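Local coordinates for uncharacterized hypothetical protein (Parabacteroides merdae, PDB 4EI0) that is of unknown function, a largely beta-strand protein of the DUF4466 family that appears to fold as two sheet-rich lobes, at residues Thr95-Asp100 against Leu110-Ile115; Leu166-Glu171 against Ala280-Ala285; Ala181-Gln184 against Ser188-Ala191; Val293-Ala298 against Val303-Lys308. All coordinates share one frame; numbering follows the deposited sequence.

Contact 1. Residues Thr95-Asp100 against Leu110-Ile115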
# COMPACT_ATOMS: atom_id res chain seq x y z
N THR B 95 3.01 -21.91 21.47
CA THR B 95 3.73 -20.66 21.33
C THR B 95 3.86 -20.09 19.92
O THR B 95 4.26 -18.95 19.77
CB THR B 95 5.16 -20.85 21.80
OG1 THR B 95 5.77 -21.90 21.01
CG2 THR B 95 5.18 -21.27 23.28
N THR B 96 3.54 -20.89 18.90
CA THR B 96 3.90 -20.55 17.51
C THR B 96 2.70 -20.30 16.62
O THR B 96 1.83 -21.17 16.48
CB THR B 96 4.78 -21.68 16.93
OG1 THR B 96 5.88 -21.83 17.83
CG2 THR B 96 5.36 -21.36 15.49
N THR B 97 2.68 -19.12 16.03
CA THR B 97 1.66 -18.71 15.08
C THR B 97 2.31 -18.62 13.70
O THR B 97 3.32 -17.96 13.56
CB THR B 97 1.08 -17.35 15.47
OG1 THR B 97 0.46 -17.43 16.76
CG2 THR B 97 0.09 -16.84 14.39
N VAL B 98 1.74 -19.27 12.70
CA VAL B 98 2.27 -19.23 11.35
C VAL B 98 1.18 -18.78 10.41
O VAL B 98 -0.02 -19.08 10.62
CB VAL B 98 2.83 -20.60 10.92
CG1 VAL B 98 1.70 -21.61 10.79
CG2 VAL B 98 3.67 -20.46 9.65
N ILE B 99 1.57 -18.04 9.39
CA ILE B 99 0.63 -17.62 8.36
C ILE B 99 1.36 -17.69 6.99
O ILE B 99 2.53 -17.33 6.89
CB ILE B 99 0.08 -16.22 8.64
CG1 ILE B 99 -1.11 -15.95 7.73
CG2 ILE B 99 1.21 -15.21 8.46
CD1 ILE B 99 -1.92 -14.72 8.10
N ASP B 100 0.63 -18.15 5.97
CA ASP B 100 1.17 -18.32 4.61
C ASP B 100 0.64 -17.26 3.70
O ASP B 100 -0.57 -16.99 3.71
CB ASP B 100 0.73 -19.65 4.01
CG ASP B 100 1.48 -20.83 4.57
OD1 ASP B 100 2.64 -20.67 4.94
OD2 ASP B 100 0.91 -21.93 4.64
N LEU B 110 1.85 -7.09 8.47
CA LEU B 110 0.81 -7.91 9.05
C LEU B 110 0.73 -7.57 10.51
O LEU B 110 1.77 -7.31 11.13
CB LEU B 110 1.12 -9.40 8.93
CG LEU B 110 1.19 -10.02 7.52
CD1 LEU B 110 1.65 -11.45 7.70
CD2 LEU B 110 -0.17 -9.92 6.81
N ARG B 111 -0.50 -7.55 11.02
CA ARG B 111 -0.76 -7.33 12.45
C ARG B 111 -0.92 -8.62 13.18
O ARG B 111 -1.68 -9.50 12.75
CB ARG B 111 -1.98 -6.48 12.59
CG ARG B 111 -1.70 -5.07 12.09
CD ARG B 111 -2.93 -4.21 12.09
NE ARG B 111 -2.57 -2.94 11.51
CZ ARG B 111 -3.44 -2.03 11.11
NH1 ARG B 111 -4.74 -2.25 11.23
NH2 ARG B 111 -2.99 -0.93 10.57
N TYR B 112 -0.16 -8.78 14.26
CA TYR B 112 -0.23 -9.93 15.15
C TYR B 112 -0.82 -9.49 16.48
O TYR B 112 -0.43 -8.44 17.03
CB TYR B 112 1.16 -10.50 15.36
CG TYR B 112 1.34 -11.51 16.49
CD1 TYR B 112 0.92 -12.82 16.37
CD2 TYR B 112 2.01 -11.16 17.65
CE1 TYR B 112 1.09 -13.73 17.38
CE2 TYR B 112 2.18 -12.06 18.67
CZ TYR B 112 1.74 -13.34 18.53
OH TYR B 112 1.96 -14.24 19.52
N TYR B 113 -1.75 -10.30 16.97
CA TYR B 113 -2.47 -10.08 18.21
C TYR B 113 -2.18 -11.23 19.16
O TYR B 113 -2.51 -12.38 18.87
CB TYR B 113 -3.96 -10.00 17.90
CG TYR B 113 -4.30 -8.81 17.04
CD1 TYR B 113 -4.60 -7.58 17.60
CD2 TYR B 113 -4.33 -8.92 15.66
CE1 TYR B 113 -4.93 -6.50 16.82
CE2 TYR B 113 -4.66 -7.85 14.86
CZ TYR B 113 -4.95 -6.65 15.44
OH TYR B 113 -5.22 -5.62 14.64
N TYR B 114 -1.49 -10.94 20.26
CA TYR B 114 -1.22 -11.90 21.29
C TYR B 114 -2.27 -11.67 22.37
O TYR B 114 -2.34 -10.57 22.92
CB TYR B 114 0.14 -11.67 21.88
CG TYR B 114 0.52 -12.52 23.04
CD1 TYR B 114 0.96 -13.81 22.85
CD2 TYR B 114 0.53 -12.03 24.34
CE1 TYR B 114 1.38 -14.61 23.91
CE2 TYR B 114 0.95 -12.82 25.42
CZ TYR B 114 1.35 -14.11 25.21
OH TYR B 114 1.77 -14.90 26.22
N ILE B 115 -3.07 -12.69 22.68
CA ILE B 115 -4.07 -12.56 23.77
C ILE B 115 -3.37 -13.08 25.03
O ILE B 115 -2.93 -14.21 25.07
CB ILE B 115 -5.37 -13.32 23.49
CG1 ILE B 115 -5.98 -12.95 22.13
CG2 ILE B 115 -6.42 -12.99 24.55
CD1 ILE B 115 -6.33 -11.48 21.96
O HOH W 1 2.02 -16.97 18.89
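Y112 and T97 meet where the tyrosine ring presents its edge to the threonine hydroxyl: ring carbon CE1 of Y112 lies 3.8 Å from OG1 of T97, close to the ring plane. The CB of T97 is only slightly farther from the same atom, so CE1 meets both the hydroxyl and the CB of T97. Because CG of Y112 stands anti to the backbone N (chi1 167°), the ring slants forward along its strand and across toward the other. There a single water gathers three oxygens: it lies 2.8 Å from OH of Y112 and 2.7 Å from OG1 of T97, and it donates to the backbone O of T95 at 3.1 Å. T97 OG1 is also hydrogen-bonded to T92, within the same sheet, so this buried hydroxyl has two polar partners. The strands 96-100 and 107-115 belong to two different five-stranded antiparallel sheets that pack face to face as a beta-sandwich, with the CA atoms of T97 and Y112 9.0 Å apart. Farther along, the contact turns purely apolar. L110 reaches across with its CD1 methyl to the CG2 branch of I99, 3.9 Å away, the two side chains meeting at a slant. F68, on the neighbouring strand 67-75, touches T97, I99, L110 and Y112 alike and so links the two pairs.

Contact 2. Residues Leu166-Glu171 against Ala280-Ala285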
# COMPACT_ATOMS: atom_id res chain seq x y z
N LEU B 166 -21.45 -6.01 45.68
CA LEU B 166 -20.16 -6.11 45.02
C LEU B 166 -19.20 -7.01 45.82
O LEU B 166 -18.97 -6.77 47.00
CB LEU B 166 -19.52 -4.71 44.83
CG LEU B 166 -20.04 -3.75 43.77
CD1 LEU B 166 -21.53 -3.42 43.91
CD2 LEU B 166 -19.18 -2.49 43.82
N SER B 167 -18.64 -8.02 45.16
CA SER B 167 -17.57 -8.86 45.73
C SER B 167 -16.29 -8.70 44.94
O SER B 167 -16.26 -8.89 43.71
CB SER B 167 -17.96 -10.34 45.71
OG SER B 167 -16.92 -11.13 46.30
N PHE B 168 -15.21 -8.40 45.64
CA PHE B 168 -13.89 -8.33 45.05
C PHE B 168 -13.10 -9.59 45.35
O PHE B 168 -11.88 -9.58 45.22
CB PHE B 168 -13.11 -7.10 45.60
CG PHE B 168 -13.82 -5.79 45.39
CD1 PHE B 168 -13.76 -5.13 44.17
CD2 PHE B 168 -14.58 -5.25 46.39
CE1 PHE B 168 -14.42 -3.95 43.99
CE2 PHE B 168 -15.26 -4.08 46.21
CZ PHE B 168 -15.19 -3.43 45.02
N LEU B 169 -13.77 -10.71 45.67
CA LEU B 169 -13.05 -11.92 46.14
C LEU B 169 -13.00 -13.09 45.20
O LEU B 169 -12.35 -14.07 45.51
CB LEU B 169 -13.64 -12.39 47.50
CG LEU B 169 -13.68 -11.27 48.60
CD1 LEU B 169 -14.26 -11.66 49.97
CD2 LEU B 169 -12.25 -10.74 48.79
N ASN B 170 -13.65 -13.02 44.05
CA ASN B 170 -13.69 -14.15 43.18
C ASN B 170 -12.39 -14.26 42.36
O ASN B 170 -11.84 -13.26 41.90
CB ASN B 170 -14.90 -14.06 42.24
CG ASN B 170 -16.21 -14.37 42.91
OD1 ASN B 170 -16.29 -14.82 44.06
ND2 ASN B 170 -17.28 -14.12 42.19
N GLU B 171 -11.94 -15.49 42.12
CA GLU B 171 -10.76 -15.76 41.28
C GLU B 171 -10.94 -15.18 39.88
O GLU B 171 -11.98 -15.39 39.22
CB GLU B 171 -10.53 -17.25 40.96
CG GLU B 171 -10.38 -18.36 41.94
CD GLU B 171 -10.04 -19.61 41.09
OE1 GLU B 171 -10.95 -20.40 40.64
OE2 GLU B 171 -8.84 -19.72 40.79
N ALA B 280 -13.86 5.08 43.59
CA ALA B 280 -13.52 4.71 44.94
C ALA B 280 -12.34 3.77 44.94
O ALA B 280 -12.34 2.71 44.26
CB ALA B 280 -14.70 4.06 45.58
N TRP B 281 -11.29 4.13 45.65
CA TRP B 281 -10.23 3.16 45.97
C TRP B 281 -10.72 2.30 47.10
O TRP B 281 -11.23 2.82 48.06
CB TRP B 281 -8.97 3.82 46.44
CG TRP B 281 -8.29 4.67 45.40
CD1 TRP B 281 -8.35 6.04 45.28
CD2 TRP B 281 -7.38 4.24 44.37
NE1 TRP B 281 -7.56 6.47 44.26
CE2 TRP B 281 -6.96 5.43 43.66
CE3 TRP B 281 -6.91 3.02 43.96
CZ2 TRP B 281 -6.08 5.39 42.61
CZ3 TRP B 281 -6.04 2.99 42.86
CH2 TRP B 281 -5.64 4.16 42.20
N VAL B 282 -10.49 0.99 47.01
CA VAL B 282 -11.04 0.02 47.96
C VAL B 282 -9.92 -0.88 48.44
O VAL B 282 -9.02 -1.23 47.67
CB VAL B 282 -12.12 -0.82 47.25
CG1 VAL B 282 -12.54 -2.01 48.06
CG2 VAL B 282 -13.31 0.09 46.96
N GLU B 283 -9.98 -1.28 49.72
CA GLU B 283 -9.15 -2.39 50.23
C GLU B 283 -10.04 -3.33 51.01
O GLU B 283 -10.81 -2.87 51.86
CB GLU B 283 -8.02 -1.87 51.12
CG GLU B 283 -7.06 -2.97 51.65
CD GLU B 283 -5.96 -2.39 52.51
OE1 GLU B 283 -5.01 -1.83 51.94
OE2 GLU B 283 -6.07 -2.41 53.75
N THR B 284 -9.98 -4.62 50.71
CA THR B 284 -10.89 -5.57 51.32
C THR B 284 -10.51 -5.78 52.76
O THR B 284 -9.34 -5.51 53.16
CB THR B 284 -10.92 -6.93 50.61
OG1 THR B 284 -9.60 -7.45 50.52
CG2 THR B 284 -11.42 -6.79 49.21
N ALA B 285 -11.47 -6.28 53.55
CA ALA B 285 -11.35 -6.32 55.00
C ALA B 285 -10.01 -6.92 55.48
O ALA B 285 -9.38 -6.40 56.39
CB ALA B 285 -12.52 -7.10 55.60
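The closest backbone approach, 7.5 Å between the CA atoms of F168 and T284, is too wide for main-chain pairing, and the two segments face each other through side chains alone. Each is the end of a strand running into a loop: 165-167 gives way to a turn, and 278-283 ends just before T284. The turn is an ST turn, in which OG of S167 accepts from the backbone N of L169 at 3.2 Å (N-H...O angle 155°); the same OG is also bonded to the carbonyl of K192. F168, the middle residue of this turn, points its CB toward the segment 280-285. Its ring meets the CG1 methyl of V282 obliquely, CE2 of F168 to CG1 of V282 being 3.9 Å, and the two side chains cross at roughly a right angle. The CG2 methyl of T284 serves two neighbours, lying 4.0 Å from CB of F168 and 4.1 Å from CD2 of L169. That threonine turns its two branches to different tasks: with OG1 placed between the backbone N and the carbonyl carbon (chi1 54°), the hydroxyl bonds to D286 and to the backbone N of Y289, while the methyl is left for the apolar contact. I195, on strand 195-199 beside 165-167, touches both F168 and V282. Built from methyl groups, the F168 ring and its CB, the contact joins the end of the sheet holding 165-167 to the sheet holding 278-283, consistent with two antiparallel sheets packed against each other in a sandwich-like way.

Contact 3. Residues Ala181-Gln184 against Ser188-Ala191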
# COMPACT_ATOMS: atom_id res chain seq x y z
N ALA B 181 -31.59 -11.74 44.64
CA ALA B 181 -32.07 -13.08 44.31
C ALA B 181 -30.97 -14.07 44.61
O ALA B 181 -31.24 -15.13 45.16
CB ALA B 181 -32.41 -13.18 42.85
N ASP B 182 -29.74 -13.72 44.25
CA ASP B 182 -28.59 -14.61 44.50
C ASP B 182 -28.48 -14.94 45.97
O ASP B 182 -28.37 -16.11 46.35
CB ASP B 182 -27.30 -14.02 44.02
CG ASP B 182 -27.26 -13.86 42.51
OD1 ASP B 182 -27.85 -14.66 41.77
OD2 ASP B 182 -26.62 -12.89 42.04
N LEU B 183 -28.59 -13.92 46.81
CA LEU B 183 -28.55 -14.12 48.24
C LEU B 183 -29.75 -14.85 48.82
O LEU B 183 -29.62 -15.46 49.88
CB LEU B 183 -28.30 -12.80 49.00
CG LEU B 183 -26.81 -12.44 49.20
CD1 LEU B 183 -26.10 -12.27 47.86
CD2 LEU B 183 -26.63 -11.22 50.08
N GLN B 184 -30.94 -14.75 48.21
CA GLN B 184 -32.10 -15.46 48.77
C GLN B 184 -31.90 -16.98 48.59
O GLN B 184 -32.21 -17.78 49.52
CB GLN B 184 -33.44 -15.00 48.16
CG GLN B 184 -34.66 -15.65 48.86
CD GLN B 184 -34.96 -17.07 48.37
OE1 GLN B 184 -34.76 -17.39 47.19
NE2 GLN B 184 -35.40 -17.93 49.27
N SER B 188 -25.20 -17.88 51.93
CA SER B 188 -23.76 -17.88 52.20
C SER B 188 -23.00 -16.85 51.35
O SER B 188 -21.93 -16.45 51.73
CB SER B 188 -23.15 -19.30 51.94
OG SER B 188 -23.19 -19.64 50.54
N LEU B 189 -23.53 -16.44 50.19
CA LEU B 189 -22.86 -15.45 49.39
C LEU B 189 -22.64 -14.15 50.17
O LEU B 189 -21.70 -13.44 49.84
CB LEU B 189 -23.57 -15.17 48.06
CG LEU B 189 -23.60 -16.33 47.08
CD1 LEU B 189 -24.61 -15.94 46.01
CD2 LEU B 189 -22.22 -16.63 46.45
N ALA B 190 -23.49 -13.81 51.15
CA ALA B 190 -23.30 -12.60 51.96
C ALA B 190 -21.88 -12.45 52.54
O ALA B 190 -21.37 -11.35 52.63
CB ALA B 190 -24.35 -12.51 53.06
N ALA B 191 -21.23 -13.56 52.87
CA ALA B 191 -19.86 -13.55 53.42
C ALA B 191 -18.79 -13.06 52.41
O ALA B 191 -17.75 -12.64 52.81
CB ALA B 191 -19.51 -14.90 54.00
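L183 spreads its two methyls over consecutive residues of the following turn, CD1 of L183 against CB of L189 at 3.9 Å and CD2 of L183 against CB of A190 at 4.0 Å. The contact is local: the short helix 180-185 folds against residues 188-191 that follow it, which have helical backbone angles and one internal bond, from A191 N to S188 O at 3.2 Å. The whole piece connects strand 176-178 to strand 195-199 of one antiparallel sheet. The fork of L183 straddles the backbone between its two partners, with the CG atom of L183 4.1 Å from the N atom of A190. L189 in turn points its CB toward the helix, the two leucines cross at a slant, and its CD1 methyl reaches past L183 to the preceding residue. With CG of L189 anti to the carbonyl carbon (chi1 -65°), that methyl is carried to the helix backbone. Y178, on the strand leading into the helix, touches both L183 and L189, so the paired leucines also rest against the sheet. An alanine in place of L183 would lack both methyl branches, and would probably strip CB of A190 and CB of L189 of the two methyls that pack on them, opening a gap between helix and turn. D182 contributes its CB, while its carboxylate oxygen OD2 bonds to the backbone N of S179. The CD1 methyl of L189 ends 3.9 Å from that CB of D182 and 3.8 Å from the backbone O of the same residue.

Contact 4. Residues Val293-Ala298 against Val303-Lys308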
# COMPACT_ATOMS: atom_id res chain seq x y z
N VAL B 293 -12.81 1.25 41.75
CA VAL B 293 -14.13 1.16 41.15
C VAL B 293 -14.45 2.52 40.47
O VAL B 293 -14.38 3.56 41.11
CB VAL B 293 -15.18 0.89 42.22
CG1 VAL B 293 -16.57 0.74 41.57
CG2 VAL B 293 -14.74 -0.30 43.07
N TYR B 294 -14.70 2.50 39.16
CA TYR B 294 -14.93 3.74 38.40
C TYR B 294 -16.38 3.75 37.98
O TYR B 294 -16.87 2.74 37.51
CB TYR B 294 -14.02 3.80 37.15
CG TYR B 294 -14.31 5.00 36.30
CD1 TYR B 294 -13.95 6.26 36.74
CD2 TYR B 294 -14.96 4.90 35.08
CE1 TYR B 294 -14.19 7.40 35.98
CE2 TYR B 294 -15.24 6.03 34.31
CZ TYR B 294 -14.83 7.27 34.76
OH TYR B 294 -15.13 8.43 34.09
N ILE B 295 -17.06 4.86 38.19
CA ILE B 295 -18.46 5.01 37.79
C ILE B 295 -18.53 5.55 36.37
O ILE B 295 -18.34 6.74 36.15
CB ILE B 295 -19.25 5.92 38.74
CG1 ILE B 295 -19.06 5.52 40.22
CG2 ILE B 295 -20.74 5.97 38.37
CD1 ILE B 295 -19.37 4.11 40.61
N ASN B 296 -18.76 4.69 35.39
CA ASN B 296 -18.84 5.09 33.99
C ASN B 296 -20.07 5.97 33.70
O ASN B 296 -19.98 6.94 32.96
CB ASN B 296 -18.90 3.87 33.04
CG ASN B 296 -17.69 2.97 33.15
OD1 ASN B 296 -17.75 1.93 33.81
ND2 ASN B 296 -16.63 3.29 32.43
N LYS B 297 -21.19 5.64 34.35
CA LYS B 297 -22.51 6.28 34.10
C LYS B 297 -23.39 6.04 35.31
O LYS B 297 -23.20 5.04 36.00
CB LYS B 297 -23.21 5.61 32.90
CG LYS B 297 -22.60 5.81 31.52
CD LYS B 297 -23.46 5.14 30.44
CE LYS B 297 -23.30 3.61 30.43
NZ LYS B 297 -24.59 2.87 30.39
N ALA B 298 -24.32 6.95 35.61
CA ALA B 298 -25.22 6.74 36.72
C ALA B 298 -26.52 7.50 36.50
O ALA B 298 -26.48 8.68 36.25
CB ALA B 298 -24.60 7.16 38.07
N VAL B 303 -26.53 2.08 37.52
CA VAL B 303 -25.16 2.54 37.48
C VAL B 303 -24.34 1.58 36.69
O VAL B 303 -24.52 0.38 36.80
CB VAL B 303 -24.66 2.65 38.94
CG1 VAL B 303 -23.19 3.00 39.00
CG2 VAL B 303 -25.52 3.69 39.68
N THR B 304 -23.40 2.06 35.91
CA THR B 304 -22.42 1.22 35.26
C THR B 304 -21.02 1.44 35.89
O THR B 304 -20.56 2.57 35.97
CB THR B 304 -22.33 1.53 33.76
OG1 THR B 304 -23.65 1.46 33.18
CG2 THR B 304 -21.44 0.55 33.03
N VAL B 305 -20.35 0.35 36.29
CA VAL B 305 -19.02 0.43 36.91
C VAL B 305 -18.02 -0.38 36.12
O VAL B 305 -18.40 -1.31 35.42
CB VAL B 305 -19.04 -0.01 38.40
CG1 VAL B 305 -20.08 0.74 39.21
CG2 VAL B 305 -19.26 -1.51 38.52
N SER B 306 -16.77 0.01 36.21
CA SER B 306 -15.63 -0.74 35.72
C SER B 306 -14.56 -0.78 36.83
O SER B 306 -14.39 0.19 37.53
CB SER B 306 -15.08 -0.05 34.49
OG SER B 306 -16.10 0.04 33.50
N VAL B 307 -13.84 -1.88 36.97
CA VAL B 307 -12.97 -2.11 38.16
C VAL B 307 -11.66 -2.69 37.73
O VAL B 307 -11.63 -3.59 36.90
CB VAL B 307 -13.67 -3.07 39.16
CG1 VAL B 307 -12.78 -3.42 40.36
CG2 VAL B 307 -15.02 -2.53 39.59
N LYS B 308 -10.57 -2.14 38.26
CA LYS B 308 -9.28 -2.78 38.30
C LYS B 308 -9.06 -3.30 39.70
O LYS B 308 -9.42 -2.62 40.67
CB LYS B 308 -8.18 -1.83 37.94
CG LYS B 308 -8.01 -1.66 36.45
CD LYS B 308 -7.01 -0.59 36.07
CE LYS B 308 -6.67 -0.58 34.57
NZ LYS B 308 -5.67 0.46 34.23
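Strands 293-298 and 303-308 form an antiparallel hairpin, their axes 4.6 Å apart at 151°, with a classic beta bulge where N296 and K297 both face T304. Y294 and S306 make a hydrogen-bonded pair, N of Y294 to O of S306 at 2.8 Å. At the bulge, O of T304 accepts from N of N296, while N of T304 donates to O of K297. N296 turns its side chain toward the partner strand, CG anti to the carbonyl carbon (chi1 -60°), and its OD1 receives the hydroxyl of S306, OG of S306 to OD1 of N296 2.5 Å and tilted 16° from the amide plane. ND2 of N296 donates to the carbonyl of L245, and OG of S306 accepts from the backbone N of N156. With the amide cut back to an alanine, the S306 hydroxyl would probably lose its acceptor at OD1, keeping at most a weak bond to the L245 carbonyl. The face carrying V293, I295, V303, V305 and V307 is apolar: CD1 of I295 lies 3.7 Å from CG1 of V305. Such a division implies a hairpin with an apolar side, V293 and I295 on F209, turned to the interior and a polar side whose amide and hydroxyl tie it to neighbouring segments.

Contacts 1, 2 and 4 are buried, whereas contact 3 is only partly so and lies toward the surface. Contact 1 stands apart, about 33 Å or more between centres from each of the others and across the chain's centre. Contacts 2 and 4 share a sheet and touch: strands 278-283 and 289-299 are neighbours, O of A280 lying 2.9 Å from N of V293, and the ring of F168 reaches V293 and V307. Contact 4 alone pairs backbones within a sheet; contacts 1 and 2 join separate sheets through side chains, the former aided by a water. Contact 3, lying within the sequence between the two segments of contact 2, is short-range apolar packing in a connection.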